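Local coordinates for amine Dehydrogenase (PDB 1JMX), which probably serves as the beta-propeller subunit of a quinohemoprotein amine dehydrogenase, an oxidoreductase that oxidises amines with the help of quinone and heme c cofactors, at residues N18-H24 / L334-S340; L83-E89 / K123-E128. All coordinates share one frame. Numbering follows the deposited sequence.

Interaction 1: N18-H24 / L334-S340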
ATOM      1  N   ASN B  18      23.637   6.783  10.189  1.00 17.57           N
ATOM      2  CA  ASN B  18      22.706   7.875   9.976  1.00 19.92           C
ATOM      3  C   ASN B  18      22.446   7.978   8.484  1.00 20.22           C
ATOM      4  O   ASN B  18      23.351   7.712   7.695  1.00 18.32           O
ATOM      5  CB  ASN B  18      23.424   9.112  10.494  1.00 19.33           C
ATOM      6  CG  ASN B  18      22.599  10.319  10.448  1.00 23.39           C
ATOM      7  OD1 ASN B  18      21.798  10.569  11.338  1.00 23.29           O
ATOM      8  ND2 ASN B  18      22.811  11.125   9.419  1.00 30.08           N
ATOM      9  N   TYR B  19      21.308   8.558   8.105  1.00 22.11           N
ATOM     10  CA  TYR B  19      20.950   8.603   6.693  1.00 22.93           C
ATOM     11  C   TYR B  19      21.815   9.066   5.550  1.00 26.16           C
ATOM     12  O   TYR B  19      22.054   8.238   4.638  1.00 31.68           O
ATOM     13  CB  TYR B  19      19.530   9.070   6.408  1.00 21.66           C
ATOM     14  CG  TYR B  19      18.937   8.152   5.366  1.00 17.22           C
ATOM     15  CD1 TYR B  19      18.085   7.123   5.736  1.00 14.54           C
ATOM     16  CD2 TYR B  19      19.324   8.238   4.019  1.00 16.18           C
ATOM     17  CE1 TYR B  19      17.637   6.203   4.813  1.00 15.49           C
ATOM     18  CE2 TYR B  19      18.887   7.318   3.087  1.00 14.63           C
ATOM     19  CZ  TYR B  19      18.042   6.303   3.494  1.00 13.65           C
ATOM     20  OH  TYR B  19      17.591   5.382   2.586  1.00 14.88           O
ATOM     21  N   PRO B  20      22.257  10.356   5.518  1.00 23.58           N
ATOM     22  CA  PRO B  20      23.092  10.788   4.378  1.00 21.41           C
ATOM     23  C   PRO B  20      23.981   9.593   3.995  1.00 19.97           C
ATOM     24  O   PRO B  20      23.689   8.887   3.024  1.00 20.69           O
ATOM     25  CB  PRO B  20      23.858  11.979   4.956  1.00 21.61           C
ATOM     26  CG  PRO B  20      22.897  12.547   5.922  1.00 19.55           C
ATOM     27  CD  PRO B  20      22.327  11.329   6.618  1.00 20.48           C
ATOM     28  N   ASN B  21      24.872   9.234   4.914  1.00 17.96           N
ATOM     29  CA  ASN B  21      25.748   8.073   4.805  1.00 15.71           C
ATOM     30  C   ASN B  21      26.843   8.194   5.844  1.00 14.75           C
ATOM     31  O   ASN B  21      28.015   8.072   5.532  1.00 15.20           O
ATOM     32  CB  ASN B  21      26.342   7.903   3.405  1.00 15.46           C
ATOM     33  CG  ASN B  21      26.610   6.452   3.073  1.00 14.64           C
ATOM     34  OD1 ASN B  21      26.132   5.557   3.766  1.00 13.05           O
ATOM     35  ND2 ASN B  21      27.359   6.208   2.009  1.00 14.38           N
ATOM     36  N   ASN B  22      26.443   8.438   7.087  1.00 14.65           N
ATOM     37  CA  ASN B  22      27.398   8.602   8.177  1.00 15.27           C
ATOM     38  C   ASN B  22      27.420   7.416   9.122  1.00 14.73           C
ATOM     39  O   ASN B  22      26.443   6.681   9.260  1.00 15.36           O
ATOM     40  CB  ASN B  22      27.062   9.821   9.056  1.00 15.92           C
ATOM     41  CG  ASN B  22      26.679  11.051   8.269  1.00 18.60           C
ATOM     42  OD1 ASN B  22      27.291  11.376   7.249  1.00 20.54           O
ATOM     43  ND2 ASN B  22      25.662  11.765   8.762  1.00 19.50           N
ATOM     44  N   LEU B  23      28.547   7.280   9.802  1.00 14.54           N
ATOM     45  CA  LEU B  23      28.737   6.267  10.822  1.00 15.50           C
ATOM     46  C   LEU B  23      29.261   7.146  11.938  1.00 15.32           C
ATOM     47  O   LEU B  23      30.268   7.830  11.778  1.00 17.24           O
ATOM     48  CB  LEU B  23      29.783   5.227  10.415  1.00 16.02           C
ATOM     49  CG  LEU B  23      30.046   4.086  11.409  1.00 18.54           C
ATOM     50  CD1 LEU B  23      30.672   2.910  10.683  1.00 19.02           C
ATOM     51  CD2 LEU B  23      30.953   4.541  12.556  1.00 19.24           C
ATOM     52  N   HIS B  24      28.526   7.199  13.037  1.00 15.38           N
ATOM     53  CA  HIS B  24      28.918   8.018  14.167  1.00 13.97           C
ATOM     54  C   HIS B  24      29.387   7.176  15.322  1.00 14.31           C
ATOM     55  O   HIS B  24      28.882   6.081  15.553  1.00 15.11           O
ATOM     56  CB  HIS B  24      27.743   8.871  14.627  1.00 13.67           C
ATOM     57  CG  HIS B  24      27.179   9.738  13.551  1.00 13.21           C
ATOM     58  ND1 HIS B  24      25.969   9.482  12.947  1.00 14.23           N
ATOM     59  CD2 HIS B  24      27.669  10.851  12.958  1.00 13.88           C
ATOM     60  CE1 HIS B  24      25.738  10.401  12.028  1.00 14.55           C
ATOM     61  NE2 HIS B  24      26.755  11.242  12.014  1.00 15.61           N
ATOM     62  N   LEU B 334      21.940  13.275  16.638  1.00 19.82           N
ATOM     63  CA  LEU B 334      22.957  12.905  15.657  1.00 18.10           C
ATOM     64  C   LEU B 334      22.972  13.830  14.443  1.00 17.94           C
ATOM     65  O   LEU B 334      21.924  14.291  13.985  1.00 19.19           O
ATOM     66  CB  LEU B 334      22.707  11.490  15.150  1.00 15.99           C
ATOM     67  CG  LEU B 334      22.712  10.333  16.132  1.00 15.63           C
ATOM     68  CD1 LEU B 334      22.297   9.075  15.396  1.00 15.30           C
ATOM     69  CD2 LEU B 334      24.089  10.192  16.735  1.00 14.65           C
ATOM     70  N   PRO B 335      24.168  14.133  13.918  1.00 16.66           N
ATOM     71  CA  PRO B 335      24.256  15.000  12.741  1.00 17.15           C
ATOM     72  C   PRO B 335      23.616  14.266  11.548  1.00 16.44           C
ATOM     73  O   PRO B 335      23.736  13.045  11.434  1.00 17.50           O
ATOM     74  CB  PRO B 335      25.769  15.153  12.545  1.00 16.05           C
ATOM     75  CG  PRO B 335      26.296  15.068  13.930  1.00 15.57           C
ATOM     76  CD  PRO B 335      25.498  13.920  14.514  1.00 16.31           C
ATOM     77  N   GLY B 336      22.920  15.003  10.686  1.00 15.99           N
ATOM     78  CA  GLY B 336      22.293  14.391   9.528  1.00 15.23           C
ATOM     79  C   GLY B 336      20.815  14.074   9.674  1.00 14.52           C
ATOM     80  O   GLY B 336      20.066  14.850  10.255  1.00 15.66           O
ATOM     81  N   GLY B 337      20.397  12.922   9.162  1.00 13.87           N
ATOM     82  CA  GLY B 337      18.996  12.558   9.236  1.00 13.71           C
ATOM     83  C   GLY B 337      18.628  11.241   9.899  1.00 13.69           C
ATOM     84  O   GLY B 337      19.224  10.827  10.891  1.00 15.78           O
ATOM     85  N   ASP B 338      17.624  10.587   9.332  1.00 11.77           N
ATOM     86  CA  ASP B 338      17.103   9.331   9.845  1.00 10.62           C
ATOM     87  C   ASP B 338      18.061   8.150   9.973  1.00 11.78           C
ATOM     88  O   ASP B 338      18.844   7.873   9.067  1.00 13.53           O
ATOM     89  CB  ASP B 338      15.911   8.899   8.995  1.00 10.53           C
ATOM     90  CG  ASP B 338      14.726   9.841   9.118  1.00 11.37           C
ATOM     91  OD1 ASP B 338      14.892  11.034   9.441  1.00  9.30           O
ATOM     92  OD2 ASP B 338      13.610   9.367   8.879  1.00 13.56           O
ATOM     93  N   MET B 339      17.952   7.439  11.096  1.00 11.30           N
ATOM     94  CA  MET B 339      18.745   6.247  11.369  1.00  9.08           C
ATOM     95  C   MET B 339      18.113   5.066  10.641  1.00  9.45           C
ATOM     96  O   MET B 339      18.768   4.059  10.379  1.00 10.08           O
ATOM     97  CB  MET B 339      18.770   5.943  12.871  1.00  8.54           C
ATOM     98  CG  MET B 339      19.762   6.762  13.669  1.00  9.83           C
ATOM     99  SD  MET B 339      19.906   6.196  15.370  1.00 11.40           S
ATOM    100  CE  MET B 339      18.780   7.312  16.214  1.00 13.05           C
ATOM    101  N   SER B 340      16.823   5.188  10.340  1.00  9.51           N
ATOM    102  CA  SER B 340      16.078   4.141   9.660  1.00  9.68           C
ATOM    103  C   SER B 340      16.220   2.780  10.367  1.00 10.50           C
ATOM    104  O   SER B 340      16.057   2.710  11.587  1.00 11.98           O
ATOM    105  CB  SER B 340      16.482   4.069   8.193  1.00  7.82           C
ATOM    106  OG  SER B 340      15.555   3.282   7.484  1.00  9.29           O
TER

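Interaction 2: L83-E89 / K123-E128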
ATOM      1  N   LEU B  83      28.484  -7.798  -3.697  1.00 11.60           N
ATOM      2  CA  LEU B  83      27.722  -9.036  -3.716  1.00  9.84           C
ATOM      3  C   LEU B  83      27.210  -9.473  -5.091  1.00 10.28           C
ATOM      4  O   LEU B  83      26.423 -10.412  -5.195  1.00 10.12           O
ATOM      5  CB  LEU B  83      26.573  -8.946  -2.711  1.00 10.00           C
ATOM      6  CG  LEU B  83      26.983  -8.543  -1.290  1.00 10.10           C
ATOM      7  CD1 LEU B  83      25.763  -8.563  -0.388  1.00 11.92           C
ATOM      8  CD2 LEU B  83      28.067  -9.472  -0.746  1.00 10.21           C
ATOM      9  N   SER B  84      27.696  -8.831  -6.148  1.00 11.44           N
ATOM     10  CA  SER B  84      27.285  -9.173  -7.512  1.00 11.80           C
ATOM     11  C   SER B  84      28.481  -9.569  -8.365  1.00 13.08           C
ATOM     12  O   SER B  84      28.727  -8.961  -9.407  1.00 14.83           O
ATOM     13  CB  SER B  84      26.575  -7.990  -8.168  1.00 10.58           C
ATOM     14  OG  SER B  84      25.432  -7.627  -7.439  1.00 12.84           O
ATOM     15  N   SER B  85      29.206 -10.598  -7.938  1.00 13.38           N
ATOM     16  CA  SER B  85      30.386 -11.057  -8.666  1.00 13.99           C
ATOM     17  C   SER B  85      30.087 -12.029  -9.803  1.00 13.63           C
ATOM     18  O   SER B  85      30.939 -12.251 -10.662  1.00 15.66           O
ATOM     19  CB  SER B  85      31.405 -11.666  -7.709  1.00 13.82           C
ATOM     20  OG  SER B  85      30.850 -12.768  -7.025  1.00 18.39           O
ATOM     21  N   VAL B  86      28.900 -12.627  -9.796  1.00 12.97           N
ATOM     22  CA  VAL B  86      28.513 -13.552 -10.860  1.00 11.88           C
ATOM     23  C   VAL B  86      27.975 -12.731 -12.034  1.00 13.15           C
ATOM     24  O   VAL B  86      27.071 -11.911 -11.859  1.00 13.79           O
ATOM     25  CB  VAL B  86      27.450 -14.565 -10.376  1.00 10.14           C
ATOM     26  CG1 VAL B  86      27.009 -15.472 -11.516  1.00  6.96           C
ATOM     27  CG2 VAL B  86      28.009 -15.385  -9.231  1.00  9.53           C
ATOM     28  N   PRO B  87      28.531 -12.944 -13.245  1.00 13.05           N
ATOM     29  CA  PRO B  87      28.139 -12.238 -14.471  1.00 12.54           C
ATOM     30  C   PRO B  87      26.643 -12.280 -14.769  1.00 12.91           C
ATOM     31  O   PRO B  87      26.034 -13.348 -14.722  1.00 13.74           O
ATOM     32  CB  PRO B  87      28.928 -12.981 -15.557  1.00 13.21           C
ATOM     33  CG  PRO B  87      30.128 -13.465 -14.840  1.00 13.14           C
ATOM     34  CD  PRO B  87      29.564 -13.952 -13.539  1.00 12.43           C
ATOM     35  N   GLY B  88      26.066 -11.114 -15.072  1.00 12.09           N
ATOM     36  CA  GLY B  88      24.654 -11.019 -15.411  1.00 11.67           C
ATOM     37  C   GLY B  88      23.642 -11.169 -14.284  1.00 12.89           C
ATOM     38  O   GLY B  88      22.442 -11.327 -14.543  1.00 14.09           O
ATOM     39  N   GLU B  89      24.115 -11.116 -13.041  1.00 12.40           N
ATOM     40  CA  GLU B  89      23.250 -11.250 -11.875  1.00 13.03           C
ATOM     41  C   GLU B  89      23.430 -10.099 -10.899  1.00 12.56           C
ATOM     42  O   GLU B  89      24.517  -9.542 -10.768  1.00 12.87           O
ATOM     43  CB  GLU B  89      23.518 -12.578 -11.149  1.00 13.41           C
ATOM     44  CG  GLU B  89      22.823 -13.782 -11.758  1.00 14.98           C
ATOM     45  CD  GLU B  89      23.289 -15.111 -11.177  1.00 15.39           C
ATOM     46  OE1 GLU B  89      23.623 -15.181  -9.975  1.00 15.65           O
ATOM     47  OE2 GLU B  89      23.309 -16.101 -11.932  1.00 18.59           O
ATOM     48  N   LYS B 123      17.320 -16.560  -9.003  1.00 11.53           N
ATOM     49  CA  LYS B 123      18.183 -17.720  -8.848  1.00 12.10           C
ATOM     50  C   LYS B 123      18.231 -18.140  -7.394  1.00 12.15           C
ATOM     51  O   LYS B 123      17.829 -17.384  -6.512  1.00  9.51           O
ATOM     52  CB  LYS B 123      19.594 -17.372  -9.314  1.00 13.58           C
ATOM     53  CG  LYS B 123      19.706 -16.989 -10.764  1.00 15.40           C
ATOM     54  CD  LYS B 123      19.386 -18.161 -11.661  1.00 19.45           C
ATOM     55  CE  LYS B 123      19.797 -17.868 -13.089  1.00 23.75           C
ATOM     56  NZ  LYS B 123      21.247 -17.462 -13.138  1.00 27.68           N
ATOM     57  N   PRO B 124      18.696 -19.369  -7.126  1.00 12.80           N
ATOM     58  CA  PRO B 124      18.794 -19.868  -5.749  1.00 12.58           C
ATOM     59  C   PRO B 124      19.818 -19.050  -4.963  1.00 12.18           C
ATOM     60  O   PRO B 124      20.774 -18.527  -5.535  1.00 14.40           O
ATOM     61  CB  PRO B 124      19.283 -21.305  -5.948  1.00 11.46           C
ATOM     62  CG  PRO B 124      18.691 -21.683  -7.252  1.00 11.69           C
ATOM     63  CD  PRO B 124      18.943 -20.457  -8.089  1.00 11.11           C
ATOM     64  N   PRO B 125      19.598 -18.873  -3.650  1.00 10.84           N
ATOM     65  CA  PRO B 125      20.554 -18.102  -2.847  1.00 10.11           C
ATOM     66  C   PRO B 125      21.884 -18.850  -2.644  1.00  9.83           C
ATOM     67  O   PRO B 125      21.994 -20.050  -2.915  1.00  9.36           O
ATOM     68  CB  PRO B 125      19.810 -17.922  -1.524  1.00 11.23           C
ATOM     69  CG  PRO B 125      18.358 -17.988  -1.927  1.00 10.72           C
ATOM     70  CD  PRO B 125      18.370 -19.138  -2.886  1.00  9.84           C
ATOM     71  N   ARG B 126      22.894 -18.127  -2.177  1.00 10.21           N
ATOM     72  CA  ARG B 126      24.215 -18.706  -1.929  1.00 11.14           C
ATOM     73  C   ARG B 126      24.977 -17.916  -0.884  1.00 10.46           C
ATOM     74  O   ARG B 126      24.801 -16.716  -0.765  1.00 11.40           O
ATOM     75  CB  ARG B 126      25.047 -18.750  -3.222  1.00 11.10           C
ATOM     76  CG  ARG B 126      25.312 -17.384  -3.825  1.00 11.89           C
ATOM     77  CD  ARG B 126      26.069 -17.460  -5.129  1.00 12.05           C
ATOM     78  NE  ARG B 126      26.096 -16.150  -5.771  1.00 10.69           N
ATOM     79  CZ  ARG B 126      25.390 -15.829  -6.849  1.00 10.65           C
ATOM     80  NH1 ARG B 126      24.596 -16.725  -7.427  1.00  9.93           N
ATOM     81  NH2 ARG B 126      25.442 -14.594  -7.324  1.00 11.25           N
ATOM     82  N   LEU B 127      25.780 -18.606  -0.086  1.00 11.31           N
ATOM     83  CA  LEU B 127      26.605 -17.944   0.911  1.00 11.05           C
ATOM     84  C   LEU B 127      27.939 -17.698   0.211  1.00  9.91           C
ATOM     85  O   LEU B 127      28.437 -18.562  -0.502  1.00 11.67           O
ATOM     86  CB  LEU B 127      26.833 -18.850   2.129  1.00 12.21           C
ATOM     87  CG  LEU B 127      27.645 -18.226   3.275  1.00 14.31           C
ATOM     88  CD1 LEU B 127      26.721 -17.414   4.181  1.00 14.92           C
ATOM     89  CD2 LEU B 127      28.334 -19.308   4.081  1.00 16.58           C
ATOM     90  N   GLU B 128      28.474 -16.495   0.357  1.00 10.46           N
ATOM     91  CA  GLU B 128      29.754 -16.142  -0.233  1.00 11.13           C
ATOM     92  C   GLU B 128      30.681 -15.735   0.900  1.00 11.15           C
ATOM     93  O   GLU B 128      30.300 -14.963   1.777  1.00 12.67           O
ATOM     94  CB  GLU B 128      29.604 -14.994  -1.227  1.00 12.22           C
ATOM     95  CG  GLU B 128      28.790 -15.356  -2.448  1.00 13.63           C
ATOM     96  CD  GLU B 128      28.730 -14.255  -3.472  1.00 12.70           C
ATOM     97  OE1 GLU B 128      28.975 -13.081  -3.140  1.00 14.33           O
ATOM     98  OE2 GLU B 128      28.434 -14.575  -4.627  1.00 13.78           O
TER
HETATM   99  O   HOH W   1      27.266 -12.848  -6.250  1.00 13.30           O
HETATM  100  O   HOH W   2      29.667 -11.244  -5.008  1.00 17.31           O

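Interaction 1: N18-H24 / L334-S340
The tight hairpin turn between strands 12-18 and 22-27, closed by the backbone bonds Asn-18 N to Asn-22 O (3.0 Å) and Asn-22 N to Asn-18 O (3.2 Å), is crossed by the connection 334-340, burying 402 Å². The CA-to-CB bond of Asn-18 points sideways, but with chi1 in t the end of the side chain turns in against the backbone of Pro-335 to Gly-337, and the residue loses 73 Å² there, more than any other of the contact. Its neighbour Tyr-19 holds an off-rotamer chi1 of -136°, which sets the ring edge-on to the connection: Asp-338 O and Ser-340 CB lie near the ring plane, Tyr-19 CE1 being 4.2 Å from Ser-340 CB. Nearby, Tyr-19 N approaches Asp-338 O to 2.7 Å. At the other end, His-24 in m places its imidazole under Pro-335, whose CD sits 4.2 Å from the ring centroid and 24° off the normal, a CH-pi contact over the face. Leu-334 (m, t) brings CD2 to 4.3 Å from His-24 ND1, a buried nitrogen without a partner in the model. Gly-336 has phi/psi of 98°/-140°, where a CB would be jammed against the preceding carbonyl and would come within 3.2 Å of Pro-20 CD, so glycine is required. Apolar and ring packing thus lies beside close backbone approaches, while Tyr-19 OH, Asp-338 OD2 and Ser-340 OG hydrogen-bond to side chains of a neighbouring subunit, making the contact part of the subunit interface.

Interaction 2: L83-E89 / K123-E128
A salt-bridge network ties the loop joining strands 76-82 and 89-99, the link between two propeller blades, to the start of strand 126-131 and the residues that lead into it. Glu-89 bridges two bases: OE2 accepts from Lys-123 NZ at 2.7 Å, while OE1 accepts from Arg-126 NH1 at 3.1 Å (153° at the hydrogen) and from Arg-126 NH2 at 3.3 Å (145°). Arg-126 extends the network, its NE donating to Glu-128 OE2 at 3.0 Å, so acids and bases are linked in series. The guanidinium takes Glu-89 OE1 at its edge and Val-86 over one face, with Val-86 CG2 3.3 Å from Arg-126 NH2. A type II turn from Val-86 to Glu-89, with Glu-89 N to Val-86 O at 3.3 Å, brings both residues up to the arginine. Two waters fill the remaining gap: water 1 accepts from Arg-126 NH2 (2.7 Å) and lies 2.8 Å from Leu-83 O, and water 2 joins Ser-85 OG (2.8 Å) to Glu-128 OE1 (2.7 Å). Strands 89-99 and 126-131 both pair with strand 105-115, and the Glu-89 and Arg-126 side chains meet over its Pro-112, while Arg-126 also touches Thr-143 of strand 142-145.

In the fold
Both contacts involve a connection between successive blades of the seven-bladed beta-propeller. In interaction 1 the chain leaves strand 327-333, passes over the 18-22 turn and then adds strand 345-348 beside strand 12-18, so N- and C-terminal strands share one sheet and close the ring. Interaction 2 lies at the passage from the sheet of 47-82 to the sheet containing 89-99, 105-115 and 126-131. It is nested along the chain inside the loop closed by interaction 1. Their centres are 29 Å apart and the nearest atoms about 15 Å, without touching. Interaction 1 adjoins a neighbouring subunit, whereas the side chain of Glu-89 in interaction 2 is about 14 Å from a heme c.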